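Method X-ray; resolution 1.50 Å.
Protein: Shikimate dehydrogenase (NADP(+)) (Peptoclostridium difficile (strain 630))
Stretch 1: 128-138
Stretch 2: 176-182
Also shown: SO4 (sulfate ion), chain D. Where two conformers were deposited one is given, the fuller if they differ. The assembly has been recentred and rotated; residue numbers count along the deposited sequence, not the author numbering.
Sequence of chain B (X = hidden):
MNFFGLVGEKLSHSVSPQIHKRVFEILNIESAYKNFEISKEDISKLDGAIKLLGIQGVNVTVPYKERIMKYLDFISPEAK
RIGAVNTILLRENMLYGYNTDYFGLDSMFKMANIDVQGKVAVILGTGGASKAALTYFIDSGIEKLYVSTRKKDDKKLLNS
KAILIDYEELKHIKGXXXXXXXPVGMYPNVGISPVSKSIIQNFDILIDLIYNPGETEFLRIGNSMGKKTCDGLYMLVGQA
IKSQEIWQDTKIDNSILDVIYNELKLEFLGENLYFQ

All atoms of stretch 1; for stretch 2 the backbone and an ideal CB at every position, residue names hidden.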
ATOM      1  N   GLY B 128     -19.805 -10.254   0.280  0.50 41.60           N
ATOM      2  CA  GLY B 128     -18.563  -9.661  -0.227  0.50 41.68           C
ATOM      3  C   GLY B 128     -17.467 -10.688  -0.443  0.50 38.41           C
ATOM      4  O   GLY B 128     -16.691 -10.603  -1.407  0.50 36.84           O
ATOM      5  N   ALA B 129     -17.384 -11.638   0.483  1.00 36.83           N
ATOM      6  CA  ALA B 129     -16.421 -12.765   0.412  1.00 38.51           C
ATOM      7  C   ALA B 129     -16.620 -13.587  -0.858  1.00 36.73           C
ATOM      8  O   ALA B 129     -15.664 -13.941  -1.552  1.00 35.14           O
ATOM      9  CB  ALA B 129     -16.536 -13.633   1.651  1.00 39.62           C
ATOM     10  N   SER B 130     -17.877 -13.867  -1.171  1.00 35.49           N
ATOM     11  CA  SER B 130     -18.237 -14.553  -2.381  1.00 36.49           C
ATOM     12  C   SER B 130     -17.775 -13.777  -3.622  1.00 36.48           C
ATOM     13  O   SER B 130     -17.309 -14.381  -4.593  1.00 37.74           O
ATOM     14  CB  SER B 130     -19.757 -14.736  -2.416  1.00 33.38           C
ATOM     15  OG  SER B 130     -20.208 -15.326  -3.616  1.00 38.67           O
ATOM     16  N   LYS B 131     -17.912 -12.447  -3.586  1.00 40.34           N
ATOM     17  CA  LYS B 131     -17.513 -11.599  -4.712  1.00 40.16           C
ATOM     18  C   LYS B 131     -15.993 -11.654  -4.937  1.00 40.02           C
ATOM     19  O   LYS B 131     -15.522 -11.685  -6.081  1.00 39.25           O
ATOM     20  CB  LYS B 131     -17.976 -10.147  -4.496  1.00 43.42           C
ATOM     21  CG  LYS B 131     -19.481  -9.920  -4.616  1.00 47.29           C
ATOM     22  CD  LYS B 131     -19.846  -8.473  -4.290  1.00 51.59           C
ATOM     23  CE  LYS B 131     -21.302  -8.165  -4.594  1.00 56.81           C
ATOM     24  NZ  LYS B 131     -22.265  -8.994  -3.820  1.00 58.34           N
ATOM     25  N   ALA B 132     -15.242 -11.687  -3.844  1.00 36.25           N
ATOM     26  CA  ALA B 132     -13.783 -11.770  -3.911  1.00 37.49           C
ATOM     27  C   ALA B 132     -13.361 -13.118  -4.447  1.00 35.61           C
ATOM     28  O   ALA B 132     -12.426 -13.207  -5.240  1.00 36.63           O
ATOM     29  CB  ALA B 132     -13.166 -11.548  -2.549  1.00 36.01           C
ATOM     30  N   ALA B 133     -14.027 -14.165  -3.967  1.00 35.46           N
ATOM     31  CA  ALA B 133     -13.757 -15.524  -4.407  1.00 32.89           C
ATOM     32  C   ALA B 133     -14.072 -15.677  -5.887  1.00 35.45           C
ATOM     33  O   ALA B 133     -13.297 -16.296  -6.632  1.00 36.23           O
ATOM     34  CB  ALA B 133     -14.548 -16.525  -3.574  1.00 33.29           C
ATOM     35  N   LEU B 134     -15.203 -15.120  -6.319  1.00 35.42           N
ATOM     36  CA  LEU B 134     -15.564 -15.128  -7.724  1.00 38.86           C
ATOM     37  C   LEU B 134     -14.456 -14.438  -8.531  1.00 39.66           C
ATOM     38  O   LEU B 134     -13.996 -14.965  -9.531  1.00 41.19           O
ATOM     39  CB  LEU B 134     -16.915 -14.425  -7.933  1.00 41.98           C
ATOM     40  CG  LEU B 134     -17.414 -14.200  -9.369  1.00 46.50           C
ATOM     41  CD1 LEU B 134     -18.937 -14.065  -9.387  1.00 47.62           C
ATOM     42  CD2 LEU B 134     -16.743 -12.998 -10.039  1.00 48.64           C
ATOM     43  N   THR B 135     -14.036 -13.266  -8.064  1.00 39.97           N
ATOM     44  CA  THR B 135     -12.996 -12.479  -8.734  1.00 41.30           C
ATOM     45  C   THR B 135     -11.688 -13.281  -8.821  1.00 41.05           C
ATOM     46  O   THR B 135     -11.060 -13.358  -9.888  1.00 41.71           O
ATOM     47  CB  THR B 135     -12.776 -11.134  -8.001  1.00 41.09           C
ATOM     48  OG1 THR B 135     -14.026 -10.435  -7.880  1.00 45.98           O
ATOM     49  CG2 THR B 135     -11.788 -10.246  -8.747  1.00 44.99           C
ATOM     50  N   TYR B 136     -11.293 -13.885  -7.704  1.00 38.05           N
ATOM     51  CA  TYR B 136     -10.076 -14.691  -7.661  1.00 39.07           C
ATOM     52  C   TYR B 136     -10.150 -15.894  -8.597  1.00 39.64           C
ATOM     53  O   TYR B 136      -9.229 -16.120  -9.393  1.00 41.35           O
ATOM     54  CB  TYR B 136      -9.786 -15.157  -6.229  1.00 37.80           C
ATOM     55  CG  TYR B 136      -8.672 -16.163  -6.165  1.00 38.37           C
ATOM     56  CD1 TYR B 136      -7.352 -15.766  -6.263  1.00 40.19           C
ATOM     57  CD2 TYR B 136      -8.944 -17.514  -6.034  1.00 39.00           C
ATOM     58  CE1 TYR B 136      -6.328 -16.693  -6.218  1.00 39.87           C
ATOM     59  CE2 TYR B 136      -7.931 -18.455  -5.996  1.00 41.27           C
ATOM     60  CZ  TYR B 136      -6.626 -18.042  -6.085  1.00 41.58           C
ATOM     61  OH  TYR B 136      -5.617 -18.994  -6.048  1.00 46.14           O
ATOM     62  N   PHE B 137     -11.225 -16.676  -8.496  1.00 37.84           N
ATOM     63  CA  PHE B 137     -11.376 -17.860  -9.353  1.00 41.40           C
ATOM     64  C   PHE B 137     -11.318 -17.523 -10.860  1.00 44.12           C
ATOM     65  O   PHE B 137     -10.657 -18.222 -11.628  1.00 47.71           O
ATOM     66  CB  PHE B 137     -12.686 -18.620  -9.061  1.00 39.78           C
ATOM     67  CG  PHE B 137     -12.675 -19.464  -7.802  1.00 38.15           C
ATOM     68  CD1 PHE B 137     -11.642 -20.346  -7.523  1.00 41.28           C
ATOM     69  CD2 PHE B 137     -13.780 -19.474  -6.961  1.00 36.68           C
ATOM     70  CE1 PHE B 137     -11.676 -21.150  -6.387  1.00 43.62           C
ATOM     71  CE2 PHE B 137     -13.825 -20.277  -5.831  1.00 35.83           C
ATOM     72  CZ  PHE B 137     -12.776 -21.113  -5.538  1.00 38.60           C
ATOM     73  N   ILE B 138     -12.021 -16.469 -11.274  1.00 45.14           N
ATOM     74  CA  ILE B 138     -12.054 -16.054 -12.687  1.00 49.68           C
ATOM     75  C   ILE B 138     -10.679 -15.613 -13.182  1.00 49.83           C
ATOM     76  O   ILE B 138     -10.274 -15.953 -14.295  1.00 51.16           O
ATOM     77  CB  ILE B 138     -13.040 -14.889 -12.929  1.00 51.19           C
ATOM     78  CG1 ILE B 138     -14.482 -15.294 -12.577  1.00 51.39           C
ATOM     79  CG2 ILE B 138     -12.967 -14.416 -14.377  1.00 55.91           C
ATOM     80  CD1 ILE B 138     -15.112 -16.300 -13.515  1.00 52.63           C
ATOM     81  N   UNK B 176     -14.744 -29.844  -8.879  1.00 46.28           N
ATOM     82  CA  UNK B 176     -13.494 -30.002  -8.142  1.00 46.75           C
ATOM     83  C   UNK B 176     -13.538 -29.369  -6.759  1.00 42.13           C
ATOM     84  O   UNK B 176     -13.226 -30.012  -5.760  1.00 43.49           O
ATOM     85  CB  UNK B 176     -12.340 -29.396  -8.943  1.00 46.75           C
ATOM     86  N   UNK B 177     -13.929 -28.097  -6.715  1.00 42.58           N
ATOM     87  CA  UNK B 177     -13.902 -27.311  -5.489  1.00 39.35           C
ATOM     88  C   UNK B 177     -15.248 -26.751  -5.058  1.00 35.10           C
ATOM     89  O   UNK B 177     -16.019 -26.252  -5.882  1.00 35.85           O
ATOM     90  CB  UNK B 177     -12.917 -26.153  -5.658  1.00 39.35           C
ATOM     91  N   UNK B 178     -15.535 -26.864  -3.767  1.00 36.19           N
ATOM     92  CA  UNK B 178     -16.708 -26.218  -3.189  1.00 34.34           C
ATOM     93  C   UNK B 178     -16.189 -25.339  -2.047  1.00 32.78           C
ATOM     94  O   UNK B 178     -15.509 -25.807  -1.117  1.00 33.53           O
ATOM     95  CB  UNK B 178     -17.742 -27.236  -2.704  1.00 34.34           C
ATOM     96  N   UNK B 179     -16.523 -24.059  -2.137  1.00 29.49           N
ATOM     97  CA  UNK B 179     -16.054 -23.059  -1.185  1.00 29.69           C
ATOM     98  C   UNK B 179     -17.233 -22.443  -0.430  1.00 27.96           C
ATOM     99  O   UNK B 179     -18.204 -21.947  -1.044  1.00 29.39           O
ATOM    100  CB  UNK B 179     -15.254 -21.971  -1.903  1.00 29.69           C
ATOM    101  N   UNK B 180     -17.161 -22.509   0.895  1.00 28.03           N
ATOM    102  CA  UNK B 180     -18.196 -21.929   1.736  1.00 28.53           C
ATOM    103  C   UNK B 180     -17.928 -20.467   2.080  1.00 29.04           C
ATOM    104  O   UNK B 180     -17.018 -20.165   2.865  1.00 29.66           O
ATOM    105  CB  UNK B 180     -18.331 -22.744   3.024  1.00 28.53           C
ATOM    106  N   UNK B 181     -18.726 -19.575   1.506  1.00 29.56           N
ATOM    107  CA  UNK B 181     -18.646 -18.142   1.795  1.00 31.47           C
ATOM    108  C   UNK B 181     -19.880 -17.679   2.592  1.00 35.32           C
ATOM    109  O   UNK B 181     -20.151 -16.482   2.655  1.00 44.15           O
ATOM    110  CB  UNK B 181     -18.523 -17.345   0.495  1.00 31.47           C
ATOM    111  N   UNK B 182     -20.603 -18.619   3.203  1.00 38.04           N
ATOM    112  CA  UNK B 182     -21.790 -18.308   4.003  1.00 41.32           C
ATOM    113  C   UNK B 182     -21.394 -18.207   5.472  1.00 46.78           C
ATOM    114  O   UNK B 182     -20.350 -18.710   5.866  1.00 43.38           O
ATOM    115  CB  UNK B 182     -22.877 -19.367   3.808  1.00 41.32           C
TER
HETATM  116  S   SO4 D 301     -21.422  -8.827   3.454  1.00 38.53           S
HETATM  117  O1  SO4 D 301     -20.731 -10.126   3.430  1.00 50.03           O
HETATM  118  O2  SO4 D 301     -22.905  -9.077   3.515  1.00 52.95           O
HETATM  119  O3  SO4 D 301     -21.032  -7.996   4.615  1.00 32.98           O
HETATM  120  O4  SO4 D 301     -21.116  -8.106   2.203  1.00 47.57           O

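The two stretches pack as a helix against a strand, their N-to-C directions 151° apart, nearly antiparallel. They are not evenly spaced: the CA atoms of Phe137 and position 177 lie 10.5 Å apart, whereas those of Ser130 and position 181 lie 5.5 Å apart. The first rule follows from this wedge: side chains must be large where the backbones diverge and small where they converge.

At position 176 the ideal CB finds nothing of stretch 1 within 5.5 Å, so the helix sets no demand and many residues, polar ones included, would suit. The deposited residue is Asp176, whose OD2 is hydrogen-bonded elsewhere in the structure.

Position 177 has extended backbone angles (-121/136), which favour beta-branched residues, and its CB points toward the helix. The ideal CB lies 5.0 Å from Phe137 CZ, leaving room for a further carbon to reach the ring, and the ring offers no charge to satisfy. Valine, isoleucine or leucine would all be sensible. The residue is Ile177, with chi1 in m and chi2 in t. Its CG2 makes the closest approach, 4.2 Å from Phe137 CZ, and Ile177 CD1 also reaches the ring, 4.4 Å from Phe137 CE1.

Position 178 is also extended, but its CB points away from the helix, as strand alternation requires. Stretch 1 cannot choose here; the backbone alone mildly favours a beta-branched residue. It is Ile178, with both chi angles in t.

Position 179 turns back toward the helix. Its ideal CB is 4.5 Å from Phe137 CZ, and the methyl of Ala133, one helical turn before Phe137, leaves space beside the ring. Something apolar and longer than alanine is wanted; leucine, isoleucine or methionine could fill the gap. Leu179 fills it with chi1 and chi2 both in t. Its CD1 lies 3.9 Å from Phe137 CZ and its CD2 4.3 Å from Ala133 CB, with CD1 also 4.5 Å from Ala133 CB.

At position 180 the CB is again out of reach of stretch 1, and a polar residue would be as acceptable to the helix as an apolar one. Asn180 uses its side chain locally: OD1 accepts a hydrogen bond from the backbone N of position 182 at 3.1 Å and a second from that position's side chain, bracing the chain as it leaves the strand.

Position 181 is the tight end. Its ideal CB already sits 3.9 Å from Ser130 N and 4.4 Å from Ala129 CB, so the methyl itself completes the contact. Alanine is the natural reading, with serine possible; glycine would fit but give up the CB contact. Ala181 is deposited. Its CB meets Ser130 CB at 4.1 Å as well, and no hydrogen bond crosses between the stretches here or anywhere else.

Position 182 points away from the helix, so stretch 1 leaves the choice open. A residue with a hydroxyl could serve the turn, and Thr182, with chi1 in p, does so through the hydrogen bond from its OG1 to Asn180 OD1 at 2.6 Å.

Stretch 2 (176-182) DIILNAT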
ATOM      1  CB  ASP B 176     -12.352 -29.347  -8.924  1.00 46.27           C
ATOM      2  CG  ASP B 176     -12.098 -30.025 -10.250  1.00 50.54           C
ATOM      3  OD1 ASP B 176     -11.548 -31.143 -10.231  1.00 54.53           O
ATOM      4  OD2 ASP B 176     -12.420 -29.435 -11.305  1.00 52.56           O
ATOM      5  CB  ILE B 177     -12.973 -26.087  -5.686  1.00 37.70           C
ATOM      6  CG1 ILE B 177     -11.531 -26.540  -5.936  1.00 39.62           C
ATOM      7  CG2 ILE B 177     -13.040 -25.143  -4.492  1.00 36.26           C
ATOM      8  CD1 ILE B 177     -10.647 -25.457  -6.522  1.00 40.43           C
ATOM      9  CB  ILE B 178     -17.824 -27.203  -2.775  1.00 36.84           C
ATOM     10  CG1 ILE B 178     -19.081 -26.430  -2.342  1.00 36.08           C
ATOM     11  CG2 ILE B 178     -17.355 -28.177  -1.702  1.00 39.63           C
ATOM     12  CD1 ILE B 178     -20.307 -27.311  -2.187  1.00 37.56           C
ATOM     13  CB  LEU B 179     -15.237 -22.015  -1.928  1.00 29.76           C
ATOM     14  CG  LEU B 179     -14.592 -20.892  -1.084  1.00 29.66           C
ATOM     15  CD1 LEU B 179     -13.308 -20.391  -1.717  1.00 31.01           C
ATOM     16  CD2 LEU B 179     -15.555 -19.743  -0.837  1.00 29.66           C
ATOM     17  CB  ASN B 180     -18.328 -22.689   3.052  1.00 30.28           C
ATOM     18  CG  ASN B 180     -19.372 -22.067   3.959  1.00 33.27           C
ATOM     19  OD1 ASN B 180     -20.434 -21.651   3.496  1.00 34.08           O
ATOM     20  ND2 ASN B 180     -19.068 -21.979   5.248  1.00 34.31           N
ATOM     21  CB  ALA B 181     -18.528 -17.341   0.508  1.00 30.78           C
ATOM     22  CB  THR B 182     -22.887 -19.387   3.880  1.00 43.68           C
ATOM     23  OG1 THR B 182     -22.536 -20.562   4.631  1.00 42.34           O
ATOM     24  CG2 THR B 182     -23.153 -19.748   2.426  1.00 41.78           C
TER
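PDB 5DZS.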